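Local coordinates for protein peptide amidase (Stenotrophomonas maltophilia, PDB 1M22) that probably hydrolyses amide bonds, including the terminal amides of peptides, as a member of the amidase signature family, at residues P282-R287 / V414-G419; P291-A296 / V449-I454. All blocks are in the same frame, centred on the assembly; numbering follows the deposited sequence.

In the fold
Reading from the N terminus, strand 275-279 of the large mixed sheet leads into the loop carrying 282-287 and then into helix 289-302, which holds 291-296. The chain next passes through a long, mostly helical excursion and returns on strand 412-416, where contact 1 closes a loop with 126 residues between its segments. After helix 436-442 comes strand 446-454, where contact 2 closes a second loop with 152 residues between. The two loops cross, because their segments alternate. Ile293 of contact 2 touches both Leu284 and Pro416 of contact 1, so that connecting loop, following helix and two non-neighbouring strands of one sheet are tied together.

Contact 1 (P282-R287 / V414-G419); sequences PLLKYR and VAPTTG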
# COMPACT_ATOMS: atom_id res chain seq x y z
N PRO A 282 19.47 5.34 -13.32
CA PRO A 282 19.69 6.78 -13.15
C PRO A 282 19.19 7.33 -11.81
O PRO A 282 19.61 8.40 -11.38
CB PRO A 282 18.95 7.39 -14.33
CG PRO A 282 19.11 6.34 -15.39
CD PRO A 282 18.82 5.07 -14.62
N LEU A 283 18.30 6.59 -11.15
CA LEU A 283 17.76 7.04 -9.88
C LEU A 283 18.85 7.17 -8.81
O LEU A 283 18.71 7.92 -7.85
CB LEU A 283 16.66 6.09 -9.40
CG LEU A 283 15.81 6.54 -8.22
CD1 LEU A 283 15.17 7.90 -8.52
CD2 LEU A 283 14.73 5.50 -7.94
N LEU A 284 19.95 6.43 -8.99
CA LEU A 284 21.05 6.49 -8.03
C LEU A 284 21.73 7.86 -8.08
O LEU A 284 22.39 8.26 -7.12
CB LEU A 284 22.10 5.42 -8.35
CG LEU A 284 21.69 3.94 -8.25
CD1 LEU A 284 22.88 3.07 -8.65
CD2 LEU A 284 21.25 3.62 -6.83
N LYS A 285 21.57 8.57 -9.19
CA LYS A 285 22.18 9.89 -9.36
C LYS A 285 21.19 11.03 -9.19
O LYS A 285 21.50 12.19 -9.49
CB LYS A 285 22.85 9.98 -10.72
CG LYS A 285 23.85 8.86 -11.00
CD LYS A 285 24.86 8.70 -9.88
CE LYS A 285 25.74 9.93 -9.71
NZ LYS A 285 26.72 9.75 -8.60
N TYR A 286 19.99 10.71 -8.71
CA TYR A 286 18.96 11.71 -8.47
C TYR A 286 19.55 12.72 -7.49
O TYR A 286 20.29 12.34 -6.57
CB TYR A 286 17.73 11.01 -7.88
CG TYR A 286 16.55 11.89 -7.54
CD1 TYR A 286 16.45 12.50 -6.29
CD2 TYR A 286 15.51 12.07 -8.45
CE1 TYR A 286 15.34 13.27 -5.96
CE2 TYR A 286 14.39 12.84 -8.12
CZ TYR A 286 14.32 13.43 -6.87
OH TYR A 286 13.20 14.16 -6.53
N ARG A 287 19.26 14.00 -7.69
CA ARG A 287 19.80 15.05 -6.83
C ARG A 287 19.65 14.76 -5.33
O ARG A 287 18.53 14.64 -4.82
CB ARG A 287 19.14 16.39 -7.15
CG ARG A 287 19.77 17.58 -6.44
CD ARG A 287 19.02 18.87 -6.73
NE ARG A 287 17.67 18.87 -6.16
CZ ARG A 287 17.41 18.84 -4.86
NH1 ARG A 287 18.40 18.81 -3.97
NH2 ARG A 287 16.15 18.85 -4.43
N VAL A 414 17.83 -4.29 -4.20
CA VAL A 414 17.49 -3.05 -3.51
C VAL A 414 17.80 -1.84 -4.38
O VAL A 414 18.62 -1.91 -5.30
CB VAL A 414 18.23 -2.90 -2.16
CG1 VAL A 414 17.91 -4.08 -1.26
CG2 VAL A 414 19.73 -2.78 -2.40
N ALA A 415 17.13 -0.73 -4.07
CA ALA A 415 17.32 0.50 -4.82
C ALA A 415 16.50 1.58 -4.14
O ALA A 415 15.66 1.30 -3.29
CB ALA A 415 16.82 0.32 -6.25
N PRO A 416 16.76 2.85 -4.48
CA PRO A 416 15.95 3.91 -3.86
C PRO A 416 14.56 3.62 -4.43
O PRO A 416 14.44 3.21 -5.58
CB PRO A 416 16.54 5.19 -4.44
CG PRO A 416 17.96 4.82 -4.75
CD PRO A 416 17.82 3.42 -5.32
N THR A 417 13.51 3.82 -3.63
CA THR A 417 12.16 3.54 -4.11
C THR A 417 11.73 4.50 -5.22
O THR A 417 11.21 4.07 -6.26
CB THR A 417 11.17 3.61 -2.95
OG1 THR A 417 11.61 2.74 -1.91
CG2 THR A 417 9.77 3.19 -3.40
N THR A 418 11.94 5.79 -4.99
CA THR A 418 11.57 6.81 -5.95
C THR A 418 12.25 8.11 -5.53
O THR A 418 13.13 8.10 -4.68
CB THR A 418 10.02 6.99 -5.98
OG1 THR A 418 9.66 7.93 -6.99
CG2 THR A 418 9.50 7.47 -4.63
N GLY A 419 11.85 9.23 -6.14
CA GLY A 419 12.43 10.51 -5.78
C GLY A 419 11.63 11.11 -4.63
O GLY A 419 10.95 10.38 -3.91
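Chi1 of Leu283, in the short 3-10 segment, and of Tyr286, just after it, sets CG anti to the backbone N (-169° and 179°), and these two side chains meet Pro416 and Gly419. Leu284 instead has CG anti to its carbonyl carbon, and its side chain crosses that of Pro416 at about a right angle, with Leu284 CD2 3.8 Å from Pro416 CD. Leu283 runs past the same ring in the opposite direction: its CD2 lies 4.0 Å from Pro416 CB and 3.3 Å from Pro416 O, and also packs 4.0 Å from Thr418 CA. Branched leucines suit this place because their methyls fit round a rigid ring, which also touches the apolar Met289 and Ile293 of helix 289-302.

Farther along, Tyr286 lays one face of its ring over Gly419. The CA of Gly419 makes a CH-pi contact, 4.0 Å from the centroid of the Tyr286 ring and 23° off its normal, displaced toward the phenol end, with Tyr286 CZ only 3.6 Å from Gly419 CA. Glycine suits the spot because it brings no side chain between backbone and ring. Phe431 meets the tyrosine edge-to-face, and Val420 N donates a hydrogen bond to its OH.

Thr417 and Thr418 turn from the other segment and touch helix 191-196, and their hydroxyls bond to Thr448 and Glu434; the Thr417 side chain is about 11 Å from that of the nucleophile Ser189. Between the two segments themselves the adhesion is therefore dispersion and CH-pi contact, the hydroxyls of Thr417, Thr418 and Tyr286 being bonded to other residues, and it depends on shape more than on charge.

Contact 2 (P291-A296 / V449-I454); sequences PLIEQA and VPMGQI
Helix-on-sheet packing, centred on a classic beta bulge, joins helix 289-302 to strand 446-454 of the large mixed sheet. The bulge is formed by Met451 and Gly452, which both face Val459 on the adjacent strand and both form backbone hydrogen bonds with it. Helix and strand axes approach to 8.6 Å, with 145° between their N-to-C directions.

Leu292 carries much of the helix's side of the contact, packing against the strand with CG anti to its carbonyl carbon and CD1 and CD2 spread over different residues. Its CD2 sits above the bulge, 4.3 Å from Gly452 CA, while CD1 reaches onward to Gln453 O at 3.7 Å. Glycine is apt at 452 for two reasons: the backbone, with phi at 143°, takes a shape that a side chain would jam against the preceding carbonyl, and the bare CA leaves room for the leucine methyl.

Met451 rises from the bulge toward the helix. Its CG occupies the crowded position between backbone N and carbonyl carbon (chi1 76°), and SD lies 4.4 Å from Ile293 CD1. The position of its terminal methyl is doubtful, since the model sets it too close to the helix, but a flexible thioether suits packing against the uneven bulge and helix, and the small Ala296 takes little room beside it. Leu461 of strand 457-464 and Tyr480 of helix 470-484 also touch Met451, so it is buried in an apolar setting.

At the strand's end Ile454 turns its longer branch back toward the helix. It crosses Leu292 obliquely, with Ile454 CG1 3.6 Å from Leu292 CD1 and Ile454 CD1 4.0 Å from that same methyl.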
# COMPACT_ATOMS: atom_id res chain seq x y z
N PRO A 291 24.53 10.28 -1.48
CA PRO A 291 24.92 10.08 -0.08
C PRO A 291 24.02 9.11 0.67
O PRO A 291 24.49 8.31 1.49
CB PRO A 291 24.84 11.49 0.50
CG PRO A 291 25.07 12.38 -0.69
CD PRO A 291 24.26 11.70 -1.75
N LEU A 292 22.73 9.17 0.39
CA LEU A 292 21.77 8.31 1.06
C LEU A 292 21.90 6.85 0.67
O LEU A 292 21.97 5.97 1.53
CB LEU A 292 20.34 8.78 0.79
CG LEU A 292 19.96 10.15 1.36
CD1 LEU A 292 18.54 10.48 0.96
CD2 LEU A 292 20.12 10.13 2.87
N ILE A 293 21.95 6.57 -0.63
CA ILE A 293 22.05 5.19 -1.07
C ILE A 293 23.43 4.60 -0.74
O ILE A 293 23.54 3.40 -0.49
CB ILE A 293 21.73 5.05 -2.58
CG1 ILE A 293 21.53 3.58 -2.93
CG2 ILE A 293 22.83 5.67 -3.42
CD1 ILE A 293 20.34 2.94 -2.22
N GLU A 294 24.46 5.44 -0.72
CA GLU A 294 25.80 4.96 -0.37
C GLU A 294 25.81 4.55 1.10
O GLU A 294 26.36 3.51 1.46
CB GLU A 294 26.85 6.05 -0.59
CG GLU A 294 27.29 6.23 -2.02
CD GLU A 294 28.34 7.32 -2.17
OE1 GLU A 294 28.06 8.47 -1.77
OE2 GLU A 294 29.43 7.03 -2.69
N GLN A 295 25.19 5.37 1.94
CA GLN A 295 25.13 5.08 3.36
C GLN A 295 24.33 3.81 3.60
O GLN A 295 24.69 2.99 4.44
CB GLN A 295 24.49 6.24 4.12
CG GLN A 295 24.50 6.07 5.62
CD GLN A 295 25.91 5.93 6.18
OE1 GLN A 295 26.75 6.80 5.98
NE2 GLN A 295 26.16 4.83 6.89
N ALA A 296 23.24 3.65 2.85
CA ALA A 296 22.40 2.46 2.99
C ALA A 296 23.18 1.20 2.64
O ALA A 296 23.09 0.19 3.34
CB ALA A 296 21.17 2.58 2.10
N VAL A 449 11.47 0.82 3.07
CA VAL A 449 11.79 1.25 4.43
C VAL A 449 12.43 2.63 4.37
O VAL A 449 13.28 2.89 3.52
CB VAL A 449 12.81 0.28 5.11
CG1 VAL A 449 13.10 0.74 6.54
CG2 VAL A 449 12.28 -1.14 5.08
N PRO A 450 12.04 3.54 5.27
CA PRO A 450 12.62 4.89 5.27
C PRO A 450 14.15 4.84 5.37
O PRO A 450 14.69 4.10 6.19
CB PRO A 450 12.00 5.53 6.49
CG PRO A 450 10.64 4.91 6.54
CD PRO A 450 10.94 3.45 6.26
N MET A 451 14.84 5.62 4.54
CA MET A 451 16.29 5.63 4.60
C MET A 451 16.89 7.03 4.75
O MET A 451 18.10 7.20 4.71
CB MET A 451 16.89 4.92 3.38
CG MET A 451 16.87 5.69 2.08
SD MET A 451 18.08 4.95 0.95
CE MET A 451 19.50 5.22 1.83
N GLY A 452 16.03 8.03 4.92
CA GLY A 452 16.51 9.38 5.08
C GLY A 452 15.62 10.40 4.41
O GLY A 452 14.47 10.12 4.09
N GLN A 453 16.16 11.60 4.21
CA GLN A 453 15.42 12.67 3.57
C GLN A 453 16.35 13.51 2.72
O GLN A 453 17.57 13.51 2.92
CB GLN A 453 14.77 13.58 4.63
CG GLN A 453 13.73 12.91 5.51
CD GLN A 453 13.14 13.85 6.55
OE1 GLN A 453 12.21 13.49 7.27
NE2 GLN A 453 13.68 15.06 6.63
N ILE A 454 15.76 14.22 1.76
CA ILE A 454 16.50 15.13 0.90
C ILE A 454 15.70 16.43 1.02
O ILE A 454 14.51 16.47 0.68
CB ILE A 454 16.52 14.68 -0.57
CG1 ILE A 454 17.27 13.35 -0.70
CG2 ILE A 454 17.17 15.75 -1.44
CD1 ILE A 454 17.29 12.77 -2.10